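Local atomic coordinates of Two-component response regulator, LuxR family (Aurantimonas sp., PDB entry 3CZ5), a protein that probably acts as a phosphorylation-controlled, DNA-binding transcription regulator, of which this chain is mainly the CheY-like receiver domain. Residues Y21-Y31 against L115-L123; S103-E114 against I122-I133. All coordinates share one frame; numbering follows the deposited sequence.

Contact 1 of 2, residues Y21-Y31 against L115-L123; sequences YRRLIERRPGY and LVQAIEAIL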
loop_
_atom_site.group_PDB
_atom_site.type_symbol
_atom_site.label_atom_id
_atom_site.label_comp_id
_atom_site.label_asym_id
_atom_site.label_seq_id
_atom_site.Cartn_x
_atom_site.Cartn_y
_atom_site.Cartn_z
ATOM N N TYR A 21 -8.042 -2.680 10.015
ATOM C CA TYR A 21 -7.303 -1.588 9.425
ATOM C C TYR A 21 -8.219 -0.569 8.820
ATOM O O TYR A 21 -7.898 0.629 8.822
ATOM C CB TYR A 21 -6.348 -2.071 8.375
ATOM C CG TYR A 21 -5.169 -2.778 8.940
ATOM C CD1 TYR A 21 -4.467 -2.193 9.921
ATOM C CD2 TYR A 21 -4.761 -4.013 8.465
ATOM C CE1 TYR A 21 -3.394 -2.767 10.462
ATOM C CE2 TYR A 21 -3.641 -4.631 8.995
ATOM C CZ TYR A 21 -2.963 -3.974 10.021
ATOM O OH TYR A 21 -1.853 -4.488 10.674
ATOM N N ARG A 22 -9.359 -0.988 8.286
ATOM C CA ARG A 22 -10.278 0.064 7.863
ATOM C C ARG A 22 -10.597 1.029 9.015
ATOM O O ARG A 22 -10.556 2.263 8.899
ATOM C CB ARG A 22 -11.572 -0.523 7.370
ATOM C CG ARG A 22 -12.674 0.525 7.310
ATOM C CD ARG A 22 -13.887 -0.170 6.740
ATOM N NE ARG A 22 -14.711 -0.815 7.785
ATOM C CZ ARG A 22 -15.175 -0.147 8.840
ATOM N NH1 ARG A 22 -14.917 1.132 8.957
ATOM N NH2 ARG A 22 -15.921 -0.746 9.741
ATOM N N ARG A 23 -10.920 0.451 10.152
ATOM C CA ARG A 23 -11.337 1.290 11.263
ATOM C C ARG A 23 -10.176 2.132 11.742
ATOM O O ARG A 23 -10.367 3.214 12.260
ATOM C CB ARG A 23 -11.995 0.464 12.360
ATOM C CG ARG A 23 -13.149 -0.366 11.778
ATOM C CD ARG A 23 -13.704 -1.434 12.746
ATOM N NE ARG A 23 -14.318 -0.843 13.938
ATOM C CZ ARG A 23 -14.406 -1.468 15.114
ATOM N NH1 ARG A 23 -13.937 -2.726 15.238
ATOM N NH2 ARG A 23 -14.990 -0.860 16.155
ATOM N N LEU A 24 -8.964 1.660 11.544
ATOM C CA LEU A 24 -7.832 2.481 11.927
ATOM C C LEU A 24 -7.706 3.629 10.967
ATOM O O LEU A 24 -7.606 4.757 11.366
ATOM C CB LEU A 24 -6.515 1.705 11.881
ATOM C CG LEU A 24 -5.371 2.327 12.667
ATOM C CD1 LEU A 24 -5.806 2.589 14.066
ATOM C CD2 LEU A 24 -4.228 1.402 12.681
ATOM N N ILE A 25 -7.724 3.334 9.687
ATOM C CA ILE A 25 -7.575 4.385 8.728
ATOM C C ILE A 25 -8.640 5.453 8.879
ATOM O O ILE A 25 -8.383 6.659 8.595
ATOM C CB ILE A 25 -7.647 3.862 7.312
ATOM C CG1 ILE A 25 -6.641 2.725 7.130
ATOM C CG2 ILE A 25 -7.228 4.933 6.362
ATOM C CD1 ILE A 25 -6.242 2.485 5.743
ATOM N N GLU A 26 -9.830 5.053 9.323
ATOM C CA GLU A 26 -10.917 6.024 9.291
ATOM C C GLU A 26 -11.004 6.864 10.527
ATOM O O GLU A 26 -11.866 7.711 10.641
ATOM C CB GLU A 26 -12.245 5.399 8.980
ATOM C CG GLU A 26 -12.375 5.003 7.563
ATOM C CD GLU A 26 -13.734 4.429 7.323
ATOM O OE1 GLU A 26 -14.491 4.468 8.323
ATOM O OE2 GLU A 26 -14.055 4.000 6.165
ATOM N N ARG A 27 -10.085 6.677 11.447
ATOM C CA ARG A 27 -10.072 7.550 12.622
ATOM C C ARG A 27 -9.405 8.866 12.219
ATOM O O ARG A 27 -9.547 9.883 12.914
ATOM C CB ARG A 27 -9.388 6.900 13.825
ATOM C CG ARG A 27 -9.846 5.421 14.043
ATOM C CD ARG A 27 -9.344 4.800 15.371
ATOM N NE ARG A 27 -10.247 3.780 15.945
ATOM C CZ ARG A 27 -10.023 2.452 15.937
ATOM N NH1 ARG A 27 -8.904 1.969 15.370
ATOM N NH2 ARG A 27 -10.892 1.608 16.502
ATOM N N ARG A 28 -8.706 8.857 11.085
ATOM C CA ARG A 28 -8.162 10.081 10.564
ATOM C C ARG A 28 -9.290 10.639 9.732
ATOM O O ARG A 28 -9.617 10.074 8.710
ATOM C CB ARG A 28 -6.891 9.798 9.773
ATOM C CG ARG A 28 -6.592 10.585 8.515
ATOM C CD ARG A 28 -6.828 12.108 8.573
ATOM N NE ARG A 28 -5.869 12.936 7.810
ATOM C CZ ARG A 28 -6.221 13.825 6.882
ATOM N NH1 ARG A 28 -7.514 14.007 6.571
ATOM N NH2 ARG A 28 -5.275 14.524 6.260
ATOM N N PRO A 29 -9.920 11.741 10.210
ATOM C CA PRO A 29 -11.197 12.114 9.612
ATOM C C PRO A 29 -10.872 12.688 8.263
ATOM O O PRO A 29 -9.717 13.031 8.033
ATOM C CB PRO A 29 -11.776 13.143 10.615
ATOM C CG PRO A 29 -10.648 13.744 11.221
ATOM C CD PRO A 29 -9.471 12.759 11.193
ATOM N N GLY A 30 -11.858 12.727 7.374
ATOM C CA GLY A 30 -11.593 12.892 5.940
ATOM C C GLY A 30 -11.274 11.607 5.138
ATOM O O GLY A 30 -11.596 11.503 3.970
ATOM N N TYR A 31 -10.646 10.619 5.742
ATOM C CA TYR A 31 -10.298 9.415 5.019
ATOM C C TYR A 31 -11.438 8.351 4.866
ATOM O O TYR A 31 -11.853 7.761 5.838
ATOM C CB TYR A 31 -9.095 8.794 5.730
ATOM C CG TYR A 31 -7.790 9.556 5.466
ATOM C CD1 TYR A 31 -7.803 10.897 5.004
ATOM C CD2 TYR A 31 -6.545 8.958 5.702
ATOM C CE1 TYR A 31 -6.566 11.599 4.752
ATOM C CE2 TYR A 31 -5.358 9.619 5.436
ATOM C CZ TYR A 31 -5.353 10.945 4.985
ATOM O OH TYR A 31 -4.128 11.555 4.766
ATOM N N LEU A 115 0.811 3.447 9.177
ATOM C CA LEU A 115 -0.117 3.281 8.141
ATOM C C LEU A 115 -0.686 4.664 7.772
ATOM O O LEU A 115 -0.539 5.125 6.630
ATOM C CB LEU A 115 -1.176 2.310 8.638
ATOM C CG LEU A 115 -2.175 2.143 7.532
ATOM C CD1 LEU A 115 -1.402 1.947 6.195
ATOM C CD2 LEU A 115 -3.101 1.013 7.790
ATOM N N VAL A 116 -1.305 5.364 8.729
ATOM C CA VAL A 116 -1.973 6.565 8.316
ATOM C C VAL A 116 -0.972 7.601 7.865
ATOM O O VAL A 116 -1.070 8.124 6.779
ATOM C CB VAL A 116 -2.835 7.103 9.359
ATOM C CG1 VAL A 116 -2.999 8.610 9.123
ATOM C CG2 VAL A 116 -4.161 6.389 9.313
ATOM N N GLN A 117 0.042 7.861 8.659
ATOM C CA GLN A 117 1.162 8.692 8.175
ATOM C C GLN A 117 1.586 8.424 6.717
ATOM O O GLN A 117 1.590 9.351 5.871
ATOM C CB GLN A 117 2.400 8.490 9.041
ATOM C CG GLN A 117 2.193 8.661 10.472
ATOM C CD GLN A 117 2.383 10.070 10.773
ATOM O OE1 GLN A 117 3.117 10.762 10.049
ATOM N NE2 GLN A 117 1.720 10.560 11.833
ATOM N N ALA A 118 1.992 7.186 6.432
ATOM C CA ALA A 118 2.297 6.809 5.049
ATOM C C ALA A 118 1.187 7.267 4.094
ATOM O O ALA A 118 1.397 8.092 3.214
ATOM C CB ALA A 118 2.453 5.336 4.956
ATOM N N ILE A 119 -0.006 6.734 4.246
ATOM C CA ILE A 119 -1.105 7.245 3.430
ATOM C C ILE A 119 -1.089 8.823 3.288
ATOM O O ILE A 119 -1.253 9.365 2.173
ATOM C CB ILE A 119 -2.416 6.840 4.060
ATOM C CG1 ILE A 119 -2.619 5.358 3.923
ATOM C CG2 ILE A 119 -3.603 7.583 3.465
ATOM C CD1 ILE A 119 -3.801 4.875 4.764
ATOM N N GLU A 120 -0.930 9.508 4.427
ATOM C CA GLU A 120 -0.890 10.952 4.503
ATOM C C GLU A 120 0.186 11.529 3.591
ATOM O O GLU A 120 -0.094 12.431 2.784
ATOM C CB GLU A 120 -0.591 11.427 5.922
ATOM C CG GLU A 120 -1.551 10.891 6.957
ATOM C CD GLU A 120 -1.980 11.948 8.004
ATOM O OE1 GLU A 120 -3.209 12.286 8.022
ATOM O OE2 GLU A 120 -1.094 12.428 8.793
ATOM N N ALA A 121 1.405 11.018 3.721
ATOM C CA ALA A 121 2.549 11.477 2.926
ATOM C C ALA A 121 2.496 11.153 1.482
ATOM O O ALA A 121 3.116 11.863 0.695
ATOM C CB ALA A 121 3.793 10.874 3.429
ATOM N N ILE A 122 1.897 10.015 1.141
ATOM C CA ILE A 122 1.803 9.621 -0.255
ATOM C C ILE A 122 0.886 10.638 -0.960
ATOM O O ILE A 122 1.188 11.145 -2.081
ATOM C CB ILE A 122 1.265 8.204 -0.411
ATOM C CG1 ILE A 122 2.416 7.228 -0.460
ATOM C CG2 ILE A 122 0.626 8.040 -1.724
ATOM C CD1 ILE A 122 2.117 5.908 0.285
ATOM N N LEU A 123 -0.225 10.944 -0.273
ATOM C CA LEU A 123 -1.230 11.903 -0.762
ATOM C C LEU A 123 -0.663 13.318 -0.788
ATOM O O LEU A 123 -1.227 14.255 -1.377
ATOM C CB LEU A 123 -2.456 11.834 0.122
ATOM C CG LEU A 123 -3.284 10.575 -0.077
ATOM C CD1 LEU A 123 -4.544 10.518 0.741
ATOM C CD2 LEU A 123 -3.720 10.484 -1.541
#

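Contact 2 of 2, residues S103-E114 against I122-I133; sequences SGYVTKSSDPAE and ILAGRRAMSPDI. With PO4 (phosphate ion), chain E.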
loop_
_atom_site.group_PDB
_atom_site.type_symbol
_atom_site.label_atom_id
_atom_site.label_comp_id
_atom_site.label_asym_id
_atom_site.label_seq_id
_atom_site.Cartn_x
_atom_site.Cartn_y
_atom_site.Cartn_z
ATOM N N SER A 103 4.167 3.643 -4.391
ATOM C CA SER A 103 4.710 4.862 -3.863
ATOM C C SER A 103 5.014 4.744 -2.399
ATOM O O SER A 103 5.407 5.668 -1.770
ATOM C CB SER A 103 3.752 6.001 -4.073
ATOM O OG SER A 103 2.845 5.681 -5.062
ATOM N N GLY A 104 4.818 3.585 -1.845
ATOM C CA GLY A 104 5.029 3.464 -0.390
ATOM C C GLY A 104 5.237 2.002 -0.014
ATOM O O GLY A 104 4.688 1.114 -0.634
ATOM N N TYR A 105 6.044 1.691 0.984
ATOM C CA TYR A 105 6.115 0.274 1.359
ATOM C C TYR A 105 6.242 0.319 2.836
ATOM O O TYR A 105 7.255 0.827 3.348
ATOM C CB TYR A 105 7.322 -0.360 0.756
ATOM C CG TYR A 105 7.422 -1.794 0.986
ATOM C CD1 TYR A 105 7.214 -2.705 -0.028
ATOM C CD2 TYR A 105 7.706 -2.264 2.222
ATOM C CE1 TYR A 105 7.311 -4.055 0.202
ATOM C CE2 TYR A 105 7.809 -3.627 2.472
ATOM C CZ TYR A 105 7.619 -4.516 1.464
ATOM O OH TYR A 105 7.759 -5.870 1.771
ATOM N N VAL A 106 5.186 -0.145 3.530
ATOM C CA VAL A 106 5.109 -0.010 4.995
ATOM C C VAL A 106 4.974 -1.375 5.663
ATOM O O VAL A 106 4.370 -2.250 5.072
ATOM C CB VAL A 106 3.947 0.841 5.358
ATOM C CG1 VAL A 106 3.476 0.491 6.706
ATOM C CG2 VAL A 106 4.369 2.334 5.288
ATOM N N THR A 107 5.565 -1.608 6.835
ATOM C CA THR A 107 5.459 -2.934 7.429
ATOM C C THR A 107 4.422 -3.020 8.562
ATOM O O THR A 107 4.255 -2.131 9.359
ATOM C CB THR A 107 6.768 -3.514 7.929
ATOM O OG1 THR A 107 7.254 -2.767 9.062
ATOM C CG2 THR A 107 7.734 -3.515 6.818
ATOM N N LYS A 108 3.722 -4.138 8.597
ATOM C CA LYS A 108 2.610 -4.326 9.472
ATOM C C LYS A 108 2.994 -4.436 10.945
ATOM O O LYS A 108 2.135 -4.277 11.798
ATOM C CB LYS A 108 1.836 -5.550 9.042
ATOM C CG LYS A 108 0.879 -5.236 7.933
ATOM C CD LYS A 108 0.026 -6.418 7.505
ATOM C CE LYS A 108 -1.102 -5.866 6.704
ATOM N NZ LYS A 108 -1.414 -6.800 5.668
ATOM N N SER A 109 4.259 -4.684 11.256
ATOM C CA SER A 109 4.649 -4.646 12.646
ATOM C C SER A 109 5.372 -3.369 12.952
ATOM O O SER A 109 6.139 -3.335 13.918
ATOM C CB SER A 109 5.559 -5.812 12.988
ATOM O OG SER A 109 6.467 -6.080 11.915
ATOM N N SER A 110 5.158 -2.328 12.152
ATOM C CA SER A 110 5.750 -1.047 12.511
ATOM C C SER A 110 4.801 -0.419 13.488
ATOM O O SER A 110 3.785 -1.016 13.810
ATOM C CB SER A 110 5.948 -0.140 11.299
ATOM O OG SER A 110 6.743 -0.757 10.270
ATOM N N ASP A 111 5.083 0.763 14.004
ATOM C CA ASP A 111 4.101 1.268 14.934
ATOM C C ASP A 111 2.783 1.448 14.164
ATOM O O ASP A 111 2.771 2.024 13.101
ATOM C CB ASP A 111 4.538 2.567 15.592
ATOM C CG ASP A 111 3.509 3.044 16.630
ATOM O OD1 ASP A 111 3.904 3.147 17.825
ATOM O OD2 ASP A 111 2.303 3.256 16.259
ATOM N N PRO A 112 1.651 0.948 14.688
ATOM C CA PRO A 112 0.391 1.190 13.965
ATOM C C PRO A 112 0.240 2.537 13.196
ATOM O O PRO A 112 -0.212 2.501 12.021
ATOM C CB PRO A 112 -0.662 1.039 15.074
ATOM C CG PRO A 112 0.061 0.326 16.239
ATOM C CD PRO A 112 1.441 -0.034 15.764
ATOM N N ALA A 113 0.599 3.670 13.858
ATOM C CA ALA A 113 0.505 5.047 13.298
ATOM C C ALA A 113 1.020 5.095 11.864
ATOM O O ALA A 113 0.478 5.812 11.016
ATOM C CB ALA A 113 1.263 6.018 14.113
ATOM N N GLU A 114 2.047 4.301 11.598
ATOM C CA GLU A 114 2.726 4.276 10.319
ATOM C C GLU A 114 1.802 4.323 9.092
ATOM O O GLU A 114 1.991 5.108 8.088
ATOM C CB GLU A 114 3.570 3.017 10.260
ATOM C CG GLU A 114 4.818 3.223 11.011
ATOM C CD GLU A 114 5.642 4.353 10.426
ATOM O OE1 GLU A 114 5.361 4.793 9.235
ATOM O OE2 GLU A 114 6.591 4.755 11.157
ATOM N N ILE A 122 1.897 10.015 1.141
ATOM C CA ILE A 122 1.803 9.621 -0.255
ATOM C C ILE A 122 0.886 10.638 -0.960
ATOM O O ILE A 122 1.188 11.145 -2.081
ATOM C CB ILE A 122 1.265 8.204 -0.411
ATOM C CG1 ILE A 122 2.416 7.228 -0.460
ATOM C CG2 ILE A 122 0.626 8.040 -1.724
ATOM C CD1 ILE A 122 2.117 5.908 0.285
ATOM N N LEU A 123 -0.225 10.944 -0.273
ATOM C CA LEU A 123 -1.230 11.903 -0.762
ATOM C C LEU A 123 -0.663 13.318 -0.788
ATOM O O LEU A 123 -1.227 14.255 -1.377
ATOM C CB LEU A 123 -2.456 11.834 0.122
ATOM C CG LEU A 123 -3.284 10.575 -0.077
ATOM C CD1 LEU A 123 -4.544 10.518 0.741
ATOM C CD2 LEU A 123 -3.720 10.484 -1.541
ATOM N N ALA A 124 0.495 13.457 -0.165
ATOM C CA ALA A 124 1.093 14.755 -0.018
ATOM C C ALA A 124 1.945 14.821 -1.209
ATOM O O ALA A 124 2.393 15.905 -1.595
ATOM C CB ALA A 124 1.974 14.849 1.276
ATOM N N GLY A 125 2.205 13.653 -1.773
ATOM C CA GLY A 125 3.017 13.551 -2.956
ATOM C C GLY A 125 4.391 12.984 -2.682
ATOM O O GLY A 125 5.212 13.013 -3.580
ATOM N N ARG A 126 4.664 12.466 -1.467
ATOM C CA ARG A 126 5.977 11.867 -1.195
ATOM C C ARG A 126 5.918 10.352 -1.149
ATOM O O ARG A 126 4.842 9.731 -1.199
ATOM C CB ARG A 126 6.594 12.406 0.088
ATOM C CG ARG A 126 6.296 13.906 0.294
ATOM C CD ARG A 126 6.873 14.481 1.565
ATOM N NE ARG A 126 6.525 13.752 2.788
ATOM C CZ ARG A 126 5.645 14.186 3.708
ATOM N NH1 ARG A 126 5.018 15.357 3.527
ATOM N NH2 ARG A 126 5.392 13.467 4.814
ATOM N N ARG A 127 7.098 9.755 -1.072
ATOM C CA ARG A 127 7.229 8.308 -1.060
ATOM C C ARG A 127 7.320 7.773 0.381
ATOM O O ARG A 127 8.108 8.273 1.183
ATOM C CB ARG A 127 8.476 7.971 -1.857
ATOM C CG ARG A 127 8.465 6.649 -2.555
ATOM C CD ARG A 127 9.854 6.239 -2.931
ATOM N NE ARG A 127 10.518 7.282 -3.700
ATOM C CZ ARG A 127 10.241 7.544 -4.974
ATOM N NH1 ARG A 127 9.302 6.833 -5.605
ATOM N NH2 ARG A 127 10.912 8.511 -5.610
ATOM N N ALA A 128 6.517 6.779 0.733
ATOM C CA ALA A 128 6.410 6.424 2.139
ATOM C C ALA A 128 7.068 5.086 2.419
ATOM O O ALA A 128 6.890 4.103 1.673
ATOM C CB ALA A 128 4.987 6.453 2.618
ATOM N N MET A 129 7.831 5.087 3.518
ATOM C CA MET A 129 8.702 3.991 3.972
ATOM C C MET A 129 8.658 3.947 5.495
ATOM O O MET A 129 9.145 4.844 6.161
ATOM C CB MET A 129 10.158 4.269 3.546
ATOM C CG MET A 129 10.710 3.265 2.566
ATOM S SD MET A 129 12.293 3.715 1.879
ATOM C CE MET A 129 11.869 5.348 1.382
ATOM N N SER A 130 8.114 2.917 6.104
ATOM C CA SER A 130 8.411 2.851 7.504
ATOM C C SER A 130 9.979 2.788 7.798
ATOM O O SER A 130 10.819 2.448 6.924
ATOM C CB SER A 130 7.612 1.735 8.169
ATOM O OG SER A 130 7.862 0.535 7.522
ATOM N N PRO A 131 10.357 3.179 9.038
ATOM C CA PRO A 131 11.693 3.151 9.588
ATOM C C PRO A 131 12.404 1.845 9.331
ATOM O O PRO A 131 13.525 1.814 8.842
ATOM C CB PRO A 131 11.438 3.267 11.069
ATOM C CG PRO A 131 10.018 3.348 11.250
ATOM C CD PRO A 131 9.455 3.833 9.995
ATOM N N ASP A 132 11.778 0.751 9.681
ATOM C CA ASP A 132 12.510 -0.501 9.603
ATOM C C ASP A 132 12.980 -0.777 8.191
ATOM O O ASP A 132 14.086 -1.274 7.978
ATOM C CB ASP A 132 11.661 -1.628 10.133
ATOM C CG ASP A 132 10.287 -1.641 9.520
ATOM O OD1 ASP A 132 9.996 -2.698 9.019
ATOM O OD2 ASP A 132 9.456 -0.694 9.548
ATOM N N ILE A 133 12.214 -0.390 7.194
ATOM C CA ILE A 133 12.654 -0.660 5.831
ATOM C C ILE A 133 13.633 0.376 5.291
ATOM O O ILE A 133 14.599 0.036 4.575
ATOM C CB ILE A 133 11.459 -0.806 4.910
ATOM C CG1 ILE A 133 11.064 -2.285 4.827
ATOM C CG2 ILE A 133 11.742 -0.209 3.537
ATOM C CD1 ILE A 133 9.606 -2.370 4.873
HETATM P P PO4 E . 0.980 -9.643 3.777
HETATM O O1 PO4 E . 1.923 -10.563 4.471
HETATM O O2 PO4 E . 0.201 -8.688 4.653
HETATM O O3 PO4 E . 1.689 -8.885 2.691
HETATM O O4 PO4 E . 0.172 -10.744 3.142
#

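Contact 1 of 2, residues Y21-Y31 against L115-L123
R28 and Y31 meet V116, I119 and E120 where helices 15-25 and 114-122 of the CheY-like receiver fold lie against the central parallel sheet; R28 follows the first helix in a turn and Y31 opens strand 31-37. The short axes of 21-25 and 115-122 cross at -59° with a closest approach of 10.9 Å, the backbones coming nearest at I25 and V116.

R28 CB touches V116 CG1 at 4.1 Å. CG lies beside the same methyl and over the centre of the Y31 ring. The chain bends at chi2 (44°) and again at chi3, carrying CD toward E120 OE1 and NE to the carboxylate: R28 NE gives a hydrogen bond to E120 OE1 at 2.7 Å (165° at the hydrogen), part of a salt bridge. NE meets OE1 nearly along its C-O bond, and the guanidinium and carboxylate planes stand almost perpendicular. Y31 CE1 lies over the centre of one guanidinium face. At the tip, R28 NH1 bonds to P29 O at 2.8 Å and R28 NH2 to S4 OG, which fixes the rotation of the group.

Beside this salt bridge the contact is apolar. L115 CD2 is 4.0 Å from I25 CG1 and 4.1 Å from Y21 CD1. The side chains of I25 and I119 cross at about a right angle, their CD1 methyls 3.6 Å apart. Y31 extends past I119 in the opposite sense, and Y31 OH ends 4.2 Å from L123 CD1.

Contact 2 of 2, residues S103-E114 against I122-I133
S103 and A128 begin the main-chain pairing: A128 N donates to S103 O at 3.0 Å (159° at the hydrogen). Y105 N returns a bond to A128 O, whose position is less certain. The bridges G104-A128 and Y105-M129 run parallel, so 104-107 and 128-129 are neighbouring strands of a beta-alpha-beta crossover through helix 114-122, at the 128-129 edge of the receiver sheet.

Side-chain polar contacts follow at the strand ends. S130 OG, at the N-cap position of helix 131-142, accepts from T107 N at 3.2 Å and gives its own proton to D132 OD2 at 2.9 Å, meeting that oxygen from above the carboxylate plane. D132 OD1 is 2.7 Å from T107 OG1, and D132 OD2 is 2.8 Å from S110 OG; these two hydroxyls also bond each other, either as donor. Were D132 an alanine, S130 OG would probably lose its acceptor, and the hydroxyls of T107 and S110 the carboxylate that gathers them. Y105 OH bonds to H88 O.

Among the apolar contacts, I122 CG1 meets S103 CB at 4.0 Å. I133 CD1, its placement doubtful, approaches the Y105 ring edge near CE2.

One ionic group lies apart: K108 NZ donates a hydrogen bond to O2 of a phosphate ion, probably from the crystallisation liquor, and forms a salt bridge with D58, the predicted phosphorylation site.

How the contacts relate
From the N terminus, the chain first supplies 21-31, the end of helix 15-25 and the turn into strand 31-37. Contact 1 closes only after 83 further residues, when 115-123 packs against it, so it brackets most of the alternating strands and helices. Contact 2 opens inside that span at 103-114 and closes at 122-133, which overlaps the end of 115-123 and runs past it, a short loop with seven intervening helical residues. The two therefore cross, sharing I122 and L123. Helix 114-122 joins them: A118 CB packs on V106 CG2 and A128 CB, both at 3.6 Å, while the helix's other flank meets helix 15-25. Between 21-31 and 103-114, Y21 also packs on K108.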